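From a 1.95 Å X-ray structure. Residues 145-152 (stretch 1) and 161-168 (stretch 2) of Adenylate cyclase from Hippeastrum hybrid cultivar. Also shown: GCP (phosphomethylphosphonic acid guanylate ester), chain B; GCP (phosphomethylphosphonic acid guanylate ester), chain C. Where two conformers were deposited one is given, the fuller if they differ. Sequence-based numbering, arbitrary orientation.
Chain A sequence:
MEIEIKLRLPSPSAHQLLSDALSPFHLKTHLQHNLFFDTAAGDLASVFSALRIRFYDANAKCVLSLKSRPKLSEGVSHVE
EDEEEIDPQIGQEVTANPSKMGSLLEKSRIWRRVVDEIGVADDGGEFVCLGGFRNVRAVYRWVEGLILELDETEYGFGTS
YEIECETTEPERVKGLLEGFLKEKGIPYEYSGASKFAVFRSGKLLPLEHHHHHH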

ATOM      1  N   GLY A 145       7.312  -5.412   9.435  1.00 32.65           N
ATOM      2  CA  GLY A 145       6.373  -5.052   8.391  1.00 36.49           C
ATOM      3  C   GLY A 145       6.423  -3.603   7.961  1.00 40.10           C
ATOM      4  O   GLY A 145       5.588  -3.186   7.151  1.00 31.50           O
ATOM      5  N   LEU A 146       7.356  -2.816   8.491  1.00 36.85           N
ATOM      6  CA  LEU A 146       7.512  -1.435   8.050  1.00 29.22           C
ATOM      7  C   LEU A 146       7.749  -1.378   6.547  1.00 32.75           C
ATOM      8  O   LEU A 146       8.468  -2.209   5.982  1.00 40.58           O
ATOM      9  CB  LEU A 146       8.688  -0.778   8.783  1.00 32.24           C
ATOM     10  CG  LEU A 146       8.563  -0.639  10.307  1.00 41.19           C
ATOM     11  CD1 LEU A 146       9.917  -0.322  10.957  1.00 38.17           C
ATOM     12  CD2 LEU A 146       7.511   0.418  10.655  1.00 39.39           C
ATOM     13  N   ILE A 147       7.132  -0.387   5.904  1.00 27.90           N
ATOM     14  CA  ILE A 147       7.192  -0.192   4.460  1.00 25.27           C
ATOM     15  C   ILE A 147       8.148   0.960   4.191  1.00 27.89           C
ATOM     16  O   ILE A 147       7.907   2.085   4.646  1.00 32.69           O
ATOM     17  CB  ILE A 147       5.801   0.104   3.873  1.00 34.45           C
ATOM     18  CG1 ILE A 147       4.838  -1.083   4.094  1.00 31.17           C
ATOM     19  CG2 ILE A 147       5.908   0.530   2.424  1.00 37.25           C
ATOM     20  CD1 ILE A 147       5.204  -2.290   3.278  1.00 30.72           C
ATOM     21  N   LEU A 148       9.221   0.683   3.456  1.00 29.97           N
ATOM     22  CA  LEU A 148      10.179   1.705   3.030  1.00 30.84           C
ATOM     23  C   LEU A 148       9.958   2.049   1.566  1.00 32.90           C
ATOM     24  O   LEU A 148       9.755   1.158   0.733  1.00 33.08           O
ATOM     25  CB  LEU A 148      11.615   1.220   3.217  1.00 28.00           C
ATOM     26  CG  LEU A 148      12.059   0.704   4.589  1.00 33.58           C
ATOM     27  CD1 LEU A 148      13.468   0.156   4.488  1.00 35.77           C
ATOM     28  CD2 LEU A 148      11.962   1.764   5.683  1.00 33.78           C
ATOM     29  N   GLU A 149      10.008   3.348   1.249  1.00 26.80           N
ATOM     30  CA  GLU A 149       9.840   3.839  -0.115  0.54 26.13           C
ATOM     31  C   GLU A 149      11.092   4.603  -0.503  1.00 31.69           C
ATOM     32  O   GLU A 149      11.407   5.625   0.119  1.00 29.75           O
ATOM     33  CB  GLU A 149       8.615   4.744  -0.240  0.54 27.92           C
ATOM     34  CG  GLU A 149       7.287   4.009  -0.230  0.54 33.91           C
ATOM     35  CD  GLU A 149       6.206   4.818   0.446  0.54 35.56           C
ATOM     36  OE1 GLU A 149       6.275   4.960   1.679  0.54 27.12           O
ATOM     37  OE2 GLU A 149       5.305   5.330  -0.252  0.54 40.37           O
ATOM     38  N   LEU A 150      11.809   4.099  -1.506  1.00 26.28           N
ATOM     39  CA  LEU A 150      13.051   4.690  -1.992  1.00 25.37           C
ATOM     40  C   LEU A 150      12.745   5.366  -3.322  1.00 26.51           C
ATOM     41  O   LEU A 150      12.350   4.699  -4.286  1.00 27.98           O
ATOM     42  CB  LEU A 150      14.116   3.605  -2.149  1.00 29.23           C
ATOM     43  CG  LEU A 150      15.530   3.997  -2.568  1.00 36.34           C
ATOM     44  CD1 LEU A 150      16.214   4.800  -1.459  1.00 36.85           C
ATOM     45  CD2 LEU A 150      16.356   2.767  -2.925  1.00 30.02           C
ATOM     46  N   ASP A 151      12.915   6.684  -3.376  1.00 25.57           N
ATOM     47  CA  ASP A 151      12.440   7.486  -4.490  1.00 27.64           C
ATOM     48  C   ASP A 151      13.606   8.029  -5.309  1.00 31.79           C
ATOM     49  O   ASP A 151      14.641   8.413  -4.763  1.00 32.51           O
ATOM     50  CB  ASP A 151      11.588   8.665  -3.998  1.00 29.66           C
ATOM     51  CG  ASP A 151      10.204   8.247  -3.521  1.00 34.01           C
ATOM     52  OD1 ASP A 151       9.630   7.241  -4.040  1.00 29.24           O
ATOM     53  OD2 ASP A 151       9.673   8.967  -2.646  1.00 27.40           O
ATOM     54  N   GLU A 152      13.420   8.067  -6.619  1.00 29.95           N
ATOM     55  CA  GLU A 152      14.325   8.742  -7.536  1.00 28.14           C
ATOM     56  C   GLU A 152      13.473   9.764  -8.272  1.00 27.23           C
ATOM     57  O   GLU A 152      12.667   9.400  -9.136  1.00 20.47           O
ATOM     58  CB  GLU A 152      14.996   7.754  -8.489  1.00 33.93           C
ATOM     59  CG  GLU A 152      15.966   8.392  -9.484  1.00 42.44           C
ATOM     60  CD  GLU A 152      16.673   7.365 -10.350  1.00 55.05           C
ATOM     61  OE1 GLU A 152      16.502   6.152 -10.099  1.00 55.37           O
ATOM     62  OE2 GLU A 152      17.396   7.775 -11.283  1.00 65.74           O
ATOM     63  N   TYR A 161      17.129  12.012  -4.382  1.00 29.84           N
ATOM     64  CA  TYR A 161      16.887  10.652  -3.907  1.00 30.74           C
ATOM     65  C   TYR A 161      16.466  10.723  -2.445  1.00 32.80           C
ATOM     66  O   TYR A 161      17.089  11.445  -1.655  1.00 33.16           O
ATOM     67  CB  TYR A 161      18.141   9.779  -4.056  1.00 33.84           C
ATOM     68  CG  TYR A 161      18.781   9.814  -5.429  1.00 41.13           C
ATOM     69  CD1 TYR A 161      18.483   8.838  -6.380  1.00 42.32           C
ATOM     70  CD2 TYR A 161      19.704  10.806  -5.770  1.00 43.72           C
ATOM     71  CE1 TYR A 161      19.065   8.860  -7.629  1.00 40.20           C
ATOM     72  CE2 TYR A 161      20.285  10.836  -7.017  1.00 41.82           C
ATOM     73  CZ  TYR A 161      19.966   9.857  -7.941  1.00 41.13           C
ATOM     74  OH  TYR A 161      20.544   9.886  -9.191  1.00 57.07           O
ATOM     75  N   GLU A 162      15.404   9.999  -2.081  1.00 28.98           N
ATOM     76  CA  GLU A 162      14.983   9.982  -0.693  1.00 29.73           C
ATOM     77  C   GLU A 162      14.609   8.565  -0.307  1.00 29.79           C
ATOM     78  O   GLU A 162      14.303   7.721  -1.160  1.00 32.34           O
ATOM     79  CB  GLU A 162      13.778  10.883  -0.398  1.00 44.63           C
ATOM     80  CG  GLU A 162      13.866  12.297  -0.907  1.00 53.34           C
ATOM     81  CD  GLU A 162      12.513  12.979  -0.919  1.00 65.36           C
ATOM     82  OE1 GLU A 162      11.872  13.029   0.148  1.00 78.40           O
ATOM     83  OE2 GLU A 162      12.089  13.428  -1.999  1.00 59.76           O
ATOM     84  N   ILE A 163      14.609   8.320   0.994  1.00 32.52           N
ATOM     85  CA  ILE A 163      13.948   7.143   1.548  1.00 35.10           C
ATOM     86  C   ILE A 163      12.987   7.598   2.639  1.00 39.41           C
ATOM     87  O   ILE A 163      13.301   8.510   3.415  1.00 40.46           O
ATOM     88  CB  ILE A 163      14.959   6.099   2.066  1.00 37.80           C
ATOM     89  CG1 ILE A 163      14.194   4.825   2.488  1.00 40.38           C
ATOM     90  CG2 ILE A 163      15.795   6.659   3.201  1.00 41.91           C
ATOM     91  CD1 ILE A 163      14.943   3.542   2.253  1.00 38.23           C
ATOM     92  N   GLU A 164      11.798   6.982   2.679  1.00 32.78           N
ATOM     93  CA  GLU A 164      10.727   7.428   3.561  1.00 30.59           C
ATOM     94  C   GLU A 164      10.006   6.226   4.148  1.00 29.23           C
ATOM     95  O   GLU A 164      10.009   5.145   3.561  1.00 28.24           O
ATOM     96  CB  GLU A 164       9.725   8.317   2.825  1.00 33.29           C
ATOM     97  CG  GLU A 164      10.413   9.476   2.118  1.00 49.20           C
ATOM     98  CD  GLU A 164       9.484  10.254   1.229  1.00 57.92           C
ATOM     99  OE1 GLU A 164       8.294   9.874   1.131  1.00 59.61           O
ATOM    100  OE2 GLU A 164       9.954  11.237   0.621  1.00 69.42           O
ATOM    101  N   CYS A 165       9.380   6.449   5.309  1.00 30.14           N
ATOM    102  CA  CYS A 165       8.694   5.398   6.059  1.00 36.11           C
ATOM    103  C   CYS A 165       7.521   5.989   6.832  1.00 40.37           C
ATOM    104  O   CYS A 165       7.718   6.816   7.727  1.00 35.15           O
ATOM    105  CB  CYS A 165       9.663   4.700   7.019  1.00 30.90           C
ATOM    106  SG  CYS A 165       8.900   3.304   7.875  1.00 37.97           S
ATOM    107  N   GLU A 166       6.306   5.546   6.507  1.00 33.93           N
ATOM    108  CA  GLU A 166       5.111   5.946   7.241  1.00 34.81           C
ATOM    109  C   GLU A 166       4.983   5.094   8.496  1.00 38.46           C
ATOM    110  O   GLU A 166       5.102   3.866   8.437  1.00 38.17           O
ATOM    111  CB  GLU A 166       3.866   5.790   6.359  1.00 48.92           C
ATOM    112  CG  GLU A 166       2.796   6.878   6.543  1.00 63.28           C
ATOM    113  CD  GLU A 166       1.834   6.590   7.687  1.00 73.71           C
ATOM    114  OE1 GLU A 166       1.761   5.417   8.116  1.00 69.85           O
ATOM    115  OE2 GLU A 166       1.148   7.536   8.151  1.00 76.27           O
ATOM    116  N   THR A 167       4.733   5.738   9.630  1.00 34.16           N
ATOM    117  CA  THR A 167       4.736   5.010  10.888  1.00 35.79           C
ATOM    118  C   THR A 167       3.890   5.759  11.906  1.00 40.85           C
ATOM    119  O   THR A 167       3.646   6.963  11.778  1.00 39.51           O
ATOM    120  CB  THR A 167       6.163   4.824  11.401  1.00 37.77           C
ATOM    121  OG1 THR A 167       6.152   4.142  12.660  1.00 38.99           O
ATOM    122  CG2 THR A 167       6.844   6.192  11.560  1.00 38.31           C
ATOM    123  N   THR A 168       3.427   5.020  12.912  1.00 44.94           N
ATOM    124  CA  THR A 168       2.786   5.620  14.069  1.00 37.30           C
ATOM    125  C   THR A 168       3.768   5.846  15.207  1.00 39.48           C
ATOM    126  O   THR A 168       3.389   6.442  16.220  1.00 43.46           O
ATOM    127  CB  THR A 168       1.623   4.748  14.567  1.00 41.99           C
ATOM    128  OG1 THR A 168       2.134   3.522  15.104  1.00 38.70           O
ATOM    129  CG2 THR A 168       0.675   4.441  13.442  1.00 37.13           C
TER
HETATM  130  PG  GCP B 301       6.148  12.151  -0.433  1.00 63.84           P
HETATM  131  O1G GCP B 301       7.391  12.296   0.393  1.00 64.16           O
HETATM  132  O2G GCP B 301       6.500  11.830  -1.869  1.00 55.15           O
HETATM  133  O3G GCP B 301       5.346  13.427  -0.367  1.00 72.85           O
HETATM  134  C3B GCP B 301       5.170  10.773   0.259  1.00 51.60           C
HETATM  135  PB  GCP B 301       3.590  10.634  -0.702  1.00 51.64           P
HETATM  136  O1B GCP B 301       3.013  11.976  -1.048  1.00 43.23           O
HETATM  137  O2B GCP B 301       3.780   9.771  -1.925  1.00 47.02           O
HETATM  138  O3A GCP B 301       2.543   9.877   0.314  1.00 66.06           O
HETATM  139  PA  GCP B 301       1.134   9.277  -0.283  1.00 85.82           P
HETATM  140  O1A GCP B 301       0.053   9.627   0.723  1.00 95.47           O
HETATM  141  O2A GCP B 301       0.860   9.973  -1.600  1.00 94.49           O
HETATM  142  O5' GCP B 301       1.276   7.614  -0.541  1.00 69.06           O
HETATM  143  C5' GCP B 301       2.403   6.934  -0.005  1.00 64.51           C
HETATM  144  C4' GCP B 301       2.371   6.921   1.583  1.00 68.33           C
HETATM  145  O4' GCP B 301       0.982   6.553   2.187  1.00 61.93           O
HETATM  146  C3' GCP B 301       3.169   6.017   2.007  1.00 71.52           C
HETATM  147  O3' GCP B 301       3.930   6.517   3.133  1.00 75.75           O
HETATM  148  C2' GCP B 301       2.245   4.670   2.385  1.00 72.32           C
HETATM  149  O2' GCP B 301       2.712   3.989   3.609  1.00 62.66           O
HETATM  150  C1' GCP B 301       1.017   5.012   2.463  1.00 65.36           C
HETATM  151  N9  GCP B 301       0.209   4.262   1.421  1.00 72.08           N
HETATM  152  C8  GCP B 301      -0.062   4.823   0.237  1.00 72.62           C
HETATM  153  N7  GCP B 301      -0.786   3.960  -0.499  1.00 63.69           N
HETATM  154  C5  GCP B 301      -0.963   2.851   0.237  1.00 67.05           C
HETATM  155  C6  GCP B 301      -1.628   1.655  -0.024  1.00 64.40           C
HETATM  156  O6  GCP B 301      -2.170   1.491  -1.066  1.00 70.34           O
HETATM  157  N1  GCP B 301      -1.655   0.693   0.899  1.00 61.34           N
HETATM  158  C2  GCP B 301      -1.033   0.882   2.094  1.00 58.69           C
HETATM  159  N2  GCP B 301      -1.129  -0.240   3.025  1.00 60.80           N
HETATM  160  N3  GCP B 301      -0.382   2.049   2.349  1.00 69.48           N
HETATM  161  C4  GCP B 301      -0.349   3.033   1.419  1.00 71.59           C
HETATM  162  PG  GCP C 301      -5.132 -11.596   4.983  1.00 63.84           P
HETATM  163  O1G GCP C 301      -5.904 -11.484   6.264  1.00 64.16           O
HETATM  164  O2G GCP C 301      -6.069 -11.595   3.796  1.00 55.15           O
HETATM  165  O3G GCP C 301      -4.312 -12.863   4.997  1.00 72.85           O
HETATM  166  C3B GCP C 301      -4.025 -10.148   4.865  1.00 51.60           C
HETATM  167  PB  GCP C 301      -3.004 -10.314   3.326  1.00 51.64           P
HETATM  168  O1B GCP C 301      -2.557 -11.727   3.087  1.00 43.23           O
HETATM  169  O2B GCP C 301      -3.734  -9.745   2.134  1.00 47.02           O
HETATM  170  O3A GCP C 301      -1.668  -9.398   3.606  1.00 66.06           O
HETATM  171  PA  GCP C 301      -0.672  -9.024   2.353  1.00 85.82           P
HETATM  172  O1A GCP C 301       0.749  -9.189   2.863  1.00 95.47           O
HETATM  173  O2A GCP C 301      -0.941 -10.016   1.241  1.00 94.49           O
HETATM  174  O5' GCP C 301      -0.994  -7.460   1.805  1.00 69.06           O
HETATM  175  C5' GCP C 301      -1.825  -6.619   2.593  1.00 64.51           C
HETATM  176  C4' GCP C 301      -1.131  -6.243   3.971  1.00 68.33           C
HETATM  177  O4' GCP C 301       0.364  -5.818   3.835  1.00 61.93           O
HETATM  178  C3' GCP C 301      -1.722  -5.227   4.471  1.00 71.52           C
HETATM  179  O3' GCP C 301      -1.914  -5.416   5.894  1.00 75.75           O
HETATM  180  C2' GCP C 301      -0.795  -3.878   4.107  1.00 72.32           C
HETATM  181  O2' GCP C 301      -0.739  -2.911   5.222  1.00 62.66           O
HETATM  182  C1' GCP C 301       0.368  -4.256   3.739  1.00 65.36           C
HETATM  183  N9  GCP C 301       0.625  -3.806   2.312  1.00 72.08           N
HETATM  184  C8  GCP C 301       0.403  -4.637   1.287  1.00 72.62           C
HETATM  185  N7  GCP C 301       0.706  -4.004   0.139  1.00 63.69           N
HETATM  186  C5  GCP C 301       1.118  -2.767   0.457  1.00 67.05           C
HETATM  187  C6  GCP C 301       1.550  -1.697  -0.324  1.00 64.40           C
HETATM  188  O6  GCP C 301       1.596  -1.805  -1.505  1.00 70.34           O
HETATM  189  N1  GCP C 301       1.912  -0.552   0.254  1.00 61.34           N
HETATM  190  C2  GCP C 301       1.860  -0.430   1.608  1.00 58.69           C
HETATM  191  N2  GCP C 301       2.280   0.869   2.128  1.00 60.80           N
HETATM  192  N3  GCP C 301       1.436  -1.473   2.373  1.00 69.48           N
HETATM  193  C4  GCP C 301       1.067  -2.641   1.795  1.00 71.59           C
HETATM  194  O   HOH W   1       5.435   1.361   7.158  1.00 38.89           O
HETATM  195  O   HOH W   2       6.047   3.972   4.162  1.00 41.64           O
HETATM  196  O   HOH W   3      20.109   6.823 -10.310  1.00 50.38           O

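In an antiparallel sheet the backbone fixes where each side chain starts, and the rotamer decides which neighbour it meets. Strands 147-152 and 161-166 of this adenylate cyclase illustrate the principle. They run at 163° to each other and are joined by two hydrogen-bonded pairs. Glu149 N donates to Glu164 O and Glu164 N to Glu149 O, both at 2.9 Å; Asp151 N donates to Glu162 O at 2.8 Å, and Glu162 N returns a longer bond of 3.2 Å to Asp151 O. Between these rungs the CA atoms close in, to 4.4 Å from Leu150 CA to Ile163 CA, and CA-H...O contacts such as Ile163 CA to Glu149 O (3.3 Å) supplement the ladder.

Alternation then sorts the chemistry. Leu148, Leu150, Ile163 and Cys165 share one face with Glu152 and Tyr161. Leu150 adopts a t,p rotamer, which brings the end of its side chain nearer the partner strand than its CA-to-CB bond suggests and places CD1 4.0 Å from Ile163 CB. Leu148 takes the m,t rotamer instead; its CD2 lies 4.0 Å from Cys165 CB, while its CB is 4.2 Å from CD1 of Ile163. Ile163 has chi1 in t, but its chi2 of 146° falls between wells. At the end of the row Glu152 is extended, t,t, and its aliphatic CG packs obliquely against the ring of Tyr161, 3.6 Å from CE1. Tyr161 has chi1 in m, and the end of its side chain comes nearer the other strand than its CA-to-CB bond suggests. A water extends the pairing, donating a weak hydrogen bond to Glu152 OE2 (3.0 Å) and lying in hydrogen-bonding distance of Tyr161 OH (3.3 Å).

The other face carries Glu149, Asp151, Glu162 and Glu164, all with chi1 in m. This crowding sets like charges near each other, with Asp151 OD2 4.0 Å from Glu164 OE2. Closer still, Glu162 OE1 lies 2.7 Å from Glu164 OE2. Glu164, with chi2 in t, also brings its carboxylate to the chain B nucleotide: OE1 is 2.7 Å from O1G of GCP, a separation at which one acid group probably holds a proton. Glu149 has an off-well chi2 of 146° in the conformer given, and its OE1 accepts a 2.7 Å hydrogen bond from a water.

That same water donates to Ile147 O (2.7 Å) and accepts from Glu166 N (2.8 Å), while another accepts from Ile147 N (2.7 Å) and donates to Glu166 O (2.8 Å). Water thus bridges the backbones where direct pairing has ended.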